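Local atomic coordinates of enoyl CoA hydratase/isomerase (Crotonase) (Legionella pneumophila subsp. pneumophila, PDB entry 3I47), a protein that probably acts on acyl-CoA thioesters as an enoyl-CoA hydratase or isomerase of the crotonase family. Residues 32-37 against 85-90; 91-96 against 147-152. One frame throughout, in Å; residues are numbered along the deposited sequence. Where two conformers were deposited one is given.

Interaction 1: residues 32-37 against 85-90; sequences LLTEMR and SLVLGN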
ATOM      1  N   LEU A  32     -13.513   1.836  11.109  1.00 13.80           N
ATOM      2  CA  LEU A  32     -12.964   2.367   9.866  1.00 14.16           C
ATOM      3  C   LEU A  32     -12.135   1.292   9.158  1.00 13.02           C
ATOM      4  O   LEU A  32     -12.227   1.119   7.941  1.00 13.15           O
ATOM      5  CB  LEU A  32     -12.092   3.604  10.144  1.00 15.44           C
ATOM      6  CG  LEU A  32     -11.417   4.274   8.943  1.00 13.30           C
ATOM      7  CD1 LEU A  32     -12.428   4.926   8.006  1.00 17.23           C
ATOM      8  CD2 LEU A  32     -10.358   5.280   9.399  1.00 16.56           C
ATOM      9  N   LEU A  33     -11.310   0.582   9.924  1.00 12.51           N
ATOM     10  CA  LEU A  33     -10.447  -0.446   9.322  1.00 13.37           C
ATOM     11  C   LEU A  33     -11.239  -1.620   8.744  1.00 13.46           C
ATOM     12  O   LEU A  33     -10.825  -2.224   7.751  1.00 13.73           O
ATOM     13  CB  LEU A  33      -9.380  -0.913  10.317  1.00 13.93           C
ATOM     14  CG  LEU A  33      -8.413   0.181  10.764  1.00 14.21           C
ATOM     15  CD1 LEU A  33      -7.566  -0.336  11.924  1.00 15.63           C
ATOM     16  CD2 LEU A  33      -7.556   0.722   9.630  1.00 15.46           C
ATOM     17  N   THR A  34     -12.380  -1.948   9.353  1.00 13.30           N
ATOM     18  CA  THR A  34     -13.261  -2.981   8.808  1.00 12.99           C
ATOM     19  C   THR A  34     -13.850  -2.537   7.474  1.00 13.42           C
ATOM     20  O   THR A  34     -13.883  -3.331   6.532  1.00 13.98           O
ATOM     21  CB  THR A  34     -14.381  -3.331   9.823  1.00 12.81           C
ATOM     22  OG1 THR A  34     -13.781  -3.964  10.955  1.00 13.77           O
ATOM     23  CG2 THR A  34     -15.387  -4.306   9.211  1.00 13.84           C
ATOM     24  N   GLU A  35     -14.281  -1.275   7.385  1.00 13.25           N
ATOM     25  CA  GLU A  35     -14.737  -0.710   6.101  1.00 13.95           C
ATOM     26  C   GLU A  35     -13.663  -0.851   5.038  1.00 13.96           C
ATOM     27  O   GLU A  35     -13.942  -1.243   3.908  1.00 14.10           O
ATOM     28  CB  GLU A  35     -15.097   0.768   6.210  1.00 15.59           C
ATOM     29  CG  GLU A  35     -16.286   1.064   7.109  1.00 21.40           C
ATOM     30  CD  GLU A  35     -17.030   2.336   6.706  1.00 15.58           C
ATOM     31  OE1 GLU A  35     -17.275   3.181   7.598  1.00 23.08           O
ATOM     32  OE2 GLU A  35     -17.360   2.487   5.512  1.00 22.15           O
ATOM     33  N   MET A  36     -12.430  -0.516   5.405  1.00 13.47           N
ATOM     34  CA  MET A  36     -11.306  -0.623   4.479  1.00 14.37           C
ATOM     35  C   MET A  36     -11.106  -2.048   3.989  1.00 14.47           C
ATOM     36  O   MET A  36     -10.903  -2.266   2.791  1.00 14.79           O
ATOM     37  CB  MET A  36     -10.033  -0.029   5.091  1.00 15.35           C
ATOM     38  CG  MET A  36     -10.178   1.474   5.351  1.00 18.86           C
ATOM     39  SD  MET A  36      -8.671   2.278   5.983  1.00 16.81           S
ATOM     40  CE  MET A  36      -7.587   2.015   4.629  1.00 21.02           C
ATOM     41  N   ARG A  37     -11.186  -3.016   4.903  1.00 14.25           N
ATOM     42  CA  ARG A  37     -11.055  -4.435   4.529  1.00 14.52           C
ATOM     43  C   ARG A  37     -12.086  -4.835   3.469  1.00 14.47           C
ATOM     44  O   ARG A  37     -11.754  -5.498   2.478  1.00 14.90           O
ATOM     45  CB  ARG A  37     -11.240  -5.342   5.750  1.00 16.17           C
ATOM     46  CG  ARG A  37     -10.098  -5.294   6.741  1.00 19.16           C
ATOM     47  CD  ARG A  37     -10.394  -6.224   7.919  1.00 18.06           C
ATOM     48  NE  ARG A  37     -10.348  -7.636   7.520  1.00 20.38           N
ATOM     49  CZ  ARG A  37     -10.755  -8.644   8.287  1.00 19.60           C
ATOM     50  NH1 ARG A  37     -11.251  -8.406   9.500  1.00 21.42           N
ATOM     51  NH2 ARG A  37     -10.664  -9.893   7.846  1.00 21.78           N
ATOM     52  N   SER A  85      -6.896  -6.262  17.475  1.00 13.15           N
ATOM     53  CA  SER A  85      -5.643  -6.097  16.732  1.00 13.35           C
ATOM     54  C   SER A  85      -5.654  -6.849  15.412  1.00 13.22           C
ATOM     55  O   SER A  85      -4.966  -6.449  14.472  1.00 13.79           O
ATOM     56  CB  SER A  85      -4.451  -6.546  17.577  1.00 14.01           C
ATOM     57  OG  SER A  85      -4.253  -5.633  18.641  1.00 18.21           O
ATOM     58  N   LEU A  86      -6.427  -7.939  15.350  1.00 12.95           N
ATOM     59  CA  LEU A  86      -6.527  -8.721  14.120  1.00 13.69           C
ATOM     60  C   LEU A  86      -7.306  -7.999  13.014  1.00 13.53           C
ATOM     61  O   LEU A  86      -7.206  -8.385  11.851  1.00 13.60           O
ATOM     62  CB  LEU A  86      -7.107 -10.120  14.386  1.00 14.68           C
ATOM     63  CG  LEU A  86      -6.112 -11.082  15.056  1.00 13.73           C
ATOM     64  CD1 LEU A  86      -6.852 -12.272  15.648  1.00 16.12           C
ATOM     65  CD2 LEU A  86      -5.059 -11.532  14.059  1.00 16.02           C
ATOM     66  N   VAL A  87      -8.059  -6.950  13.364  1.00 13.18           N
ATOM     67  CA  VAL A  87      -8.699  -6.132  12.325  1.00 12.22           C
ATOM     68  C   VAL A  87      -7.621  -5.459  11.474  1.00 12.79           C
ATOM     69  O   VAL A  87      -7.575  -5.682  10.258  1.00 12.88           O
ATOM     70  CB  VAL A  87      -9.704  -5.098  12.903  1.00 12.25           C
ATOM     71  CG1 VAL A  87     -10.317  -4.258  11.763  1.00 13.99           C
ATOM     72  CG2 VAL A  87     -10.781  -5.821  13.681  1.00 14.43           C
ATOM     73  N   LEU A  88      -6.736  -4.688  12.111  1.00 13.00           N
ATOM     74  CA  LEU A  88      -5.582  -4.105  11.400  1.00 13.67           C
ATOM     75  C   LEU A  88      -4.698  -5.205  10.817  1.00 13.74           C
ATOM     76  O   LEU A  88      -4.268  -5.101   9.673  1.00 13.76           O
ATOM     77  CB  LEU A  88      -4.762  -3.174  12.302  1.00 15.09           C
ATOM     78  CG  LEU A  88      -3.523  -2.571  11.631  1.00 14.97           C
ATOM     79  CD1 LEU A  88      -3.894  -1.606  10.500  1.00 15.33           C
ATOM     80  CD2 LEU A  88      -2.673  -1.866  12.671  1.00 15.58           C
ATOM     81  N   GLY A  89      -4.458  -6.266  11.585  1.00 13.26           N
ATOM     82  CA  GLY A  89      -3.627  -7.385  11.104  1.00 13.23           C
ATOM     83  C   GLY A  89      -4.146  -7.994   9.810  1.00 14.26           C
ATOM     84  O   GLY A  89      -3.379  -8.205   8.865  1.00 14.97           O
ATOM     85  N   ASN A  90      -5.449  -8.256   9.744  1.00 14.39           N
ATOM     86  CA  ASN A  90      -6.029  -8.793   8.520  1.00 15.52           C
ATOM     87  C   ASN A  90      -6.038  -7.805   7.368  1.00 14.72           C
ATOM     88  O   ASN A  90      -5.820  -8.202   6.215  1.00 14.75           O
ATOM     89  CB  ASN A  90      -7.436  -9.307   8.795  1.00 18.12           C
ATOM     90  CG  ASN A  90      -7.424 -10.681   9.412  1.00 20.71           C
ATOM     91  OD1 ASN A  90      -6.778 -11.592   8.892  1.00 22.38           O
ATOM     92  ND2 ASN A  90      -8.150 -10.853  10.512  1.00 21.12           N
TER
HETATM   93  O   HOH W   1      -8.978  -8.043   5.206  1.00 29.70           O
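Leu-33 meets Val-87 through CB, 3.8 Å from Val-87 CG1, and its CD1 branch reaches the neighbouring residue, 4.0 Å from Leu-88 CB. Val-87 CG1, anti to the backbone N (chi1 179°), also packs against Thr-34, whose OG1 is 3.6 Å from it; the beta-branched valine thus fits between two neighbouring side chains, while the threonine hydroxyl is satisfied by the carbonyl of Asn-30 in its own helix.

The polar end belongs to Arg-37. Its guanidinium lies over Asn-90, with Asn-90 CB 3.4 Å from Arg-37 CZ on one face, and the guanidinium and amide planes are only 22° apart. A bridging water sits at the edge of the guanidinium, in its plane, accepting from Arg-37 NE at 2.7 Å and donating a weak bond to Asn-90 O. A long, flexible arginine suits this rim, where aliphatic carbons can pack and the charged group can keep water.

The axes of segments 32-37 and 85-90 come within 9.3 Å and cross at 31°, pointing roughly the same way, where helix 30-45 packs on helix 78-97 of the crotonase fold.

Interaction 2: residues 91-96 against 147-152; sequences LMYSIS and SPYVVR
In the conformer of Met-92 given, a Met-aromatic contact with Tyr-149 joins helices 78-97 and 147-154, the tyrosine reaching from the second helix to the first. The sulfur, Met-92 SD, lies 5.3 Å from the centroid of the Tyr-149 ring in an oblique position, and the methyl comes closer, Met-92 CE being 3.4 Å from Tyr-149 CD2; with a second conformer deposited, both distances are provisional. Bends at chi2 (-92°) and chi3 place SD and CE beside the ring; Met-92 CB, near the backbone, separately lies 3.6 Å from Tyr-149 CE2. An unbranched, pliable methionine can follow an aromatic side chain in this way.

Beyond the ring, the hydroxyl ends over the backbone of helix 78-97, Tyr-149 OH lying 3.3 Å from Tyr-93 CA. Segments 91-96 and 147-152 come within 11.1 Å axis to axis, a gap that the large tyrosine side chain spans between two helices of the crotonase fold. The buried methionine also packs against Leu-117 and Ala-120 of helix 113-120.

Farther along, small Ser-96 lets the ring come near, with its CB 3.6 Å from Tyr-149 CE1. Its OG turns back to donate to Tyr-93 O at 2.7 Å, which satisfies the hydroxyl within its own helix. The Arg-152 chain, bent at chi3, turns the edge of its guanidinium to Ser-96 CB, and a water donates to Ser-96 O at 2.8 Å while accepting a weak bond from Arg-152 NH2.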
ATOM      1  N   LEU A  91      -6.258  -6.524   7.673  1.00 14.27           N
ATOM      2  CA  LEU A  91      -6.200  -5.487   6.633  1.00 13.82           C
ATOM      3  C   LEU A  91      -4.811  -5.427   5.998  1.00 13.55           C
ATOM      4  O   LEU A  91      -4.684  -5.456   4.768  1.00 13.69           O
ATOM      5  CB  LEU A  91      -6.600  -4.106   7.177  1.00 14.29           C
ATOM      6  CG  LEU A  91      -6.443  -2.931   6.191  1.00 13.39           C
ATOM      7  CD1 LEU A  91      -7.319  -3.113   4.918  1.00 14.48           C
ATOM      8  CD2 LEU A  91      -6.747  -1.607   6.886  1.00 14.77           C
ATOM      9  N   MET A  92      -3.780  -5.351   6.829  1.00 13.36           N
ATOM     10  CA  MET A  92      -2.426  -5.230   6.289  0.50 13.04           C
ATOM     11  C   MET A  92      -2.042  -6.487   5.510  1.00 13.64           C
ATOM     12  O   MET A  92      -1.404  -6.393   4.450  1.00 13.42           O
ATOM     13  CB  MET A  92      -1.433  -4.941   7.408  0.50 12.09           C
ATOM     14  CG  MET A  92      -1.737  -3.636   8.133  0.50 13.87           C
ATOM     15  SD  MET A  92      -0.890  -2.208   7.467  0.50  9.41           S
ATOM     16  CE  MET A  92       0.776  -2.622   7.929  0.50 13.89           C
ATOM     17  N   TYR A  93      -2.433  -7.656   6.017  1.00 13.87           N
ATOM     18  CA  TYR A  93      -2.143  -8.902   5.323  1.00 15.12           C
ATOM     19  C   TYR A  93      -2.826  -8.910   3.964  1.00 15.04           C
ATOM     20  O   TYR A  93      -2.190  -9.210   2.949  1.00 15.71           O
ATOM     21  CB  TYR A  93      -2.564 -10.104   6.163  1.00 16.52           C
ATOM     22  CG  TYR A  93      -2.186 -11.418   5.544  1.00 20.38           C
ATOM     23  CD1 TYR A  93      -0.844 -11.785   5.417  1.00 18.43           C
ATOM     24  CD2 TYR A  93      -3.160 -12.290   5.086  1.00 18.51           C
ATOM     25  CE1 TYR A  93      -0.487 -13.007   4.849  1.00 21.36           C
ATOM     26  CE2 TYR A  93      -2.810 -13.520   4.512  1.00 21.60           C
ATOM     27  CZ  TYR A  93      -1.473 -13.863   4.409  1.00 19.13           C
ATOM     28  OH  TYR A  93      -1.120 -15.075   3.839  1.00 23.00           O
ATOM     29  N   SER A  94      -4.103  -8.538   3.947  1.00 14.74           N
ATOM     30  CA  SER A  94      -4.861  -8.497   2.708  1.00 14.81           C
ATOM     31  C   SER A  94      -4.249  -7.542   1.674  1.00 14.75           C
ATOM     32  O   SER A  94      -4.184  -7.878   0.478  1.00 15.33           O
ATOM     33  CB  SER A  94      -6.315  -8.154   3.003  1.00 15.97           C
ATOM     34  OG  SER A  94      -6.916  -9.266   3.654  1.00 19.96           O
ATOM     35  N   ILE A  95      -3.785  -6.373   2.125  1.00 13.99           N
ATOM     36  CA  ILE A  95      -3.092  -5.441   1.218  1.00 14.08           C
ATOM     37  C   ILE A  95      -1.859  -6.138   0.625  1.00 14.06           C
ATOM     38  O   ILE A  95      -1.652  -6.144  -0.599  1.00 14.59           O
ATOM     39  CB  ILE A  95      -2.662  -4.120   1.931  1.00 14.38           C
ATOM     40  CG1 ILE A  95      -3.890  -3.286   2.320  1.00 13.52           C
ATOM     41  CG2 ILE A  95      -1.742  -3.290   1.005  1.00 13.43           C
ATOM     42  CD1 ILE A  95      -3.572  -2.213   3.367  1.00 16.01           C
ATOM     43  N   SER A  96      -1.056  -6.742   1.498  1.00 14.27           N
ATOM     44  CA  SER A  96       0.227  -7.342   1.069  1.00 15.31           C
ATOM     45  C   SER A  96       0.038  -8.525   0.116  1.00 16.29           C
ATOM     46  O   SER A  96       0.907  -8.810  -0.728  1.00 17.00           O
ATOM     47  CB  SER A  96       1.055  -7.766   2.281  1.00 16.22           C
ATOM     48  OG  SER A  96       0.541  -8.933   2.893  1.00 18.42           O
ATOM     49  N   SER A 147       4.840  -4.028  12.061  1.00 13.21           N
ATOM     50  CA  SER A 147       6.290  -4.219  11.978  1.00 12.07           C
ATOM     51  C   SER A 147       6.820  -5.067  10.813  1.00 12.55           C
ATOM     52  O   SER A 147       7.839  -4.695  10.216  1.00 13.25           O
ATOM     53  CB  SER A 147       6.883  -4.681  13.311  1.00 12.04           C
ATOM     54  OG  SER A 147       6.444  -5.973  13.685  1.00 13.21           O
ATOM     55  N   PRO A 148       6.168  -6.203  10.475  1.00 12.75           N
ATOM     56  CA  PRO A 148       6.778  -6.962   9.361  1.00 13.40           C
ATOM     57  C   PRO A 148       6.854  -6.154   8.060  1.00 14.01           C
ATOM     58  O   PRO A 148       7.839  -6.245   7.316  1.00 14.52           O
ATOM     59  CB  PRO A 148       5.846  -8.169   9.204  1.00 14.13           C
ATOM     60  CG  PRO A 148       5.149  -8.297  10.556  1.00 13.42           C
ATOM     61  CD  PRO A 148       4.943  -6.859  10.965  1.00 13.83           C
ATOM     62  N   TYR A 149       5.835  -5.348   7.804  1.00 13.32           N
ATOM     63  CA  TYR A 149       5.762  -4.543   6.585  1.00 13.74           C
ATOM     64  C   TYR A 149       6.760  -3.398   6.622  1.00 13.91           C
ATOM     65  O   TYR A 149       7.427  -3.128   5.625  1.00 14.72           O
ATOM     66  CB  TYR A 149       4.331  -4.026   6.399  1.00 14.01           C
ATOM     67  CG  TYR A 149       3.348  -5.162   6.531  1.00 13.97           C
ATOM     68  CD1 TYR A 149       3.104  -6.018   5.453  1.00 13.97           C
ATOM     69  CD2 TYR A 149       2.693  -5.408   7.745  1.00 13.72           C
ATOM     70  CE1 TYR A 149       2.214  -7.090   5.575  1.00 13.72           C
ATOM     71  CE2 TYR A 149       1.805  -6.480   7.876  1.00 13.92           C
ATOM     72  CZ  TYR A 149       1.577  -7.312   6.779  1.00 13.60           C
ATOM     73  OH  TYR A 149       0.696  -8.361   6.902  1.00 14.56           O
ATOM     74  N   VAL A 150       6.881  -2.750   7.778  1.00 14.25           N
ATOM     75  CA  VAL A 150       7.834  -1.650   7.915  1.00 14.08           C
ATOM     76  C   VAL A 150       9.276  -2.185   7.779  1.00 13.53           C
ATOM     77  O   VAL A 150      10.096  -1.614   7.051  1.00 14.01           O
ATOM     78  CB  VAL A 150       7.656  -0.910   9.258  1.00 14.42           C
ATOM     79  CG1 VAL A 150       8.753   0.147   9.431  1.00 14.68           C
ATOM     80  CG2 VAL A 150       6.255  -0.259   9.325  1.00 14.61           C
ATOM     81  N   VAL A 151       9.576  -3.283   8.463  1.00 13.60           N
ATOM     82  CA  VAL A 151      10.940  -3.838   8.395  1.00 14.28           C
ATOM     83  C   VAL A 151      11.255  -4.266   6.957  1.00 15.73           C
ATOM     84  O   VAL A 151      12.367  -4.021   6.485  1.00 16.73           O
ATOM     85  CB  VAL A 151      11.138  -4.986   9.393  1.00 14.03           C
ATOM     86  CG1 VAL A 151      12.472  -5.718   9.156  1.00 17.06           C
ATOM     87  CG2 VAL A 151      11.076  -4.448  10.829  1.00 16.68           C
ATOM     88  N   ARG A 152      10.283  -4.858   6.257  1.00 16.23           N
ATOM     89  CA  ARG A 152      10.488  -5.218   4.845  1.00 17.48           C
ATOM     90  C   ARG A 152      10.779  -3.988   3.976  1.00 17.42           C
ATOM     91  O   ARG A 152      11.672  -4.020   3.121  1.00 18.30           O
ATOM     92  CB  ARG A 152       9.294  -5.998   4.285  1.00 19.29           C
ATOM     93  CG  ARG A 152       9.528  -6.477   2.849  1.00 23.86           C
ATOM     94  CD  ARG A 152       8.451  -7.448   2.420  1.00 22.47           C
ATOM     95  NE  ARG A 152       7.147  -6.799   2.286  1.00 25.34           N
ATOM     96  CZ  ARG A 152       6.021  -7.440   1.977  1.00 23.95           C
ATOM     97  NH1 ARG A 152       6.033  -8.760   1.781  1.00 26.14           N
ATOM     98  NH2 ARG A 152       4.881  -6.765   1.869  1.00 25.87           N
TER
HETATM   99  O   HOH W   2       3.458  -7.717  -0.590  1.00 29.09           O

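Both interactions use helix 78-97, which presents successive turns to different partners: residues 85-90 meet helix 30-45, and residues 91-96 meet helix 147-154. Each is a surface contact with a single buried residue among those that touch, though interaction 2 lies nearer the centre of the chain. The closer axes of interaction 1 allow aliphatic side chains to meet directly, whereas the wider spacing of interaction 2 is bridged by one aromatic ring. Neither has a direct hydrogen bond across it; in both, an arginine at the margin is linked by water, through one weak bond in each case, to a backbone carbonyl of helix 78-97. Leu-91 connects the two, packing on Leu-33 and Arg-37.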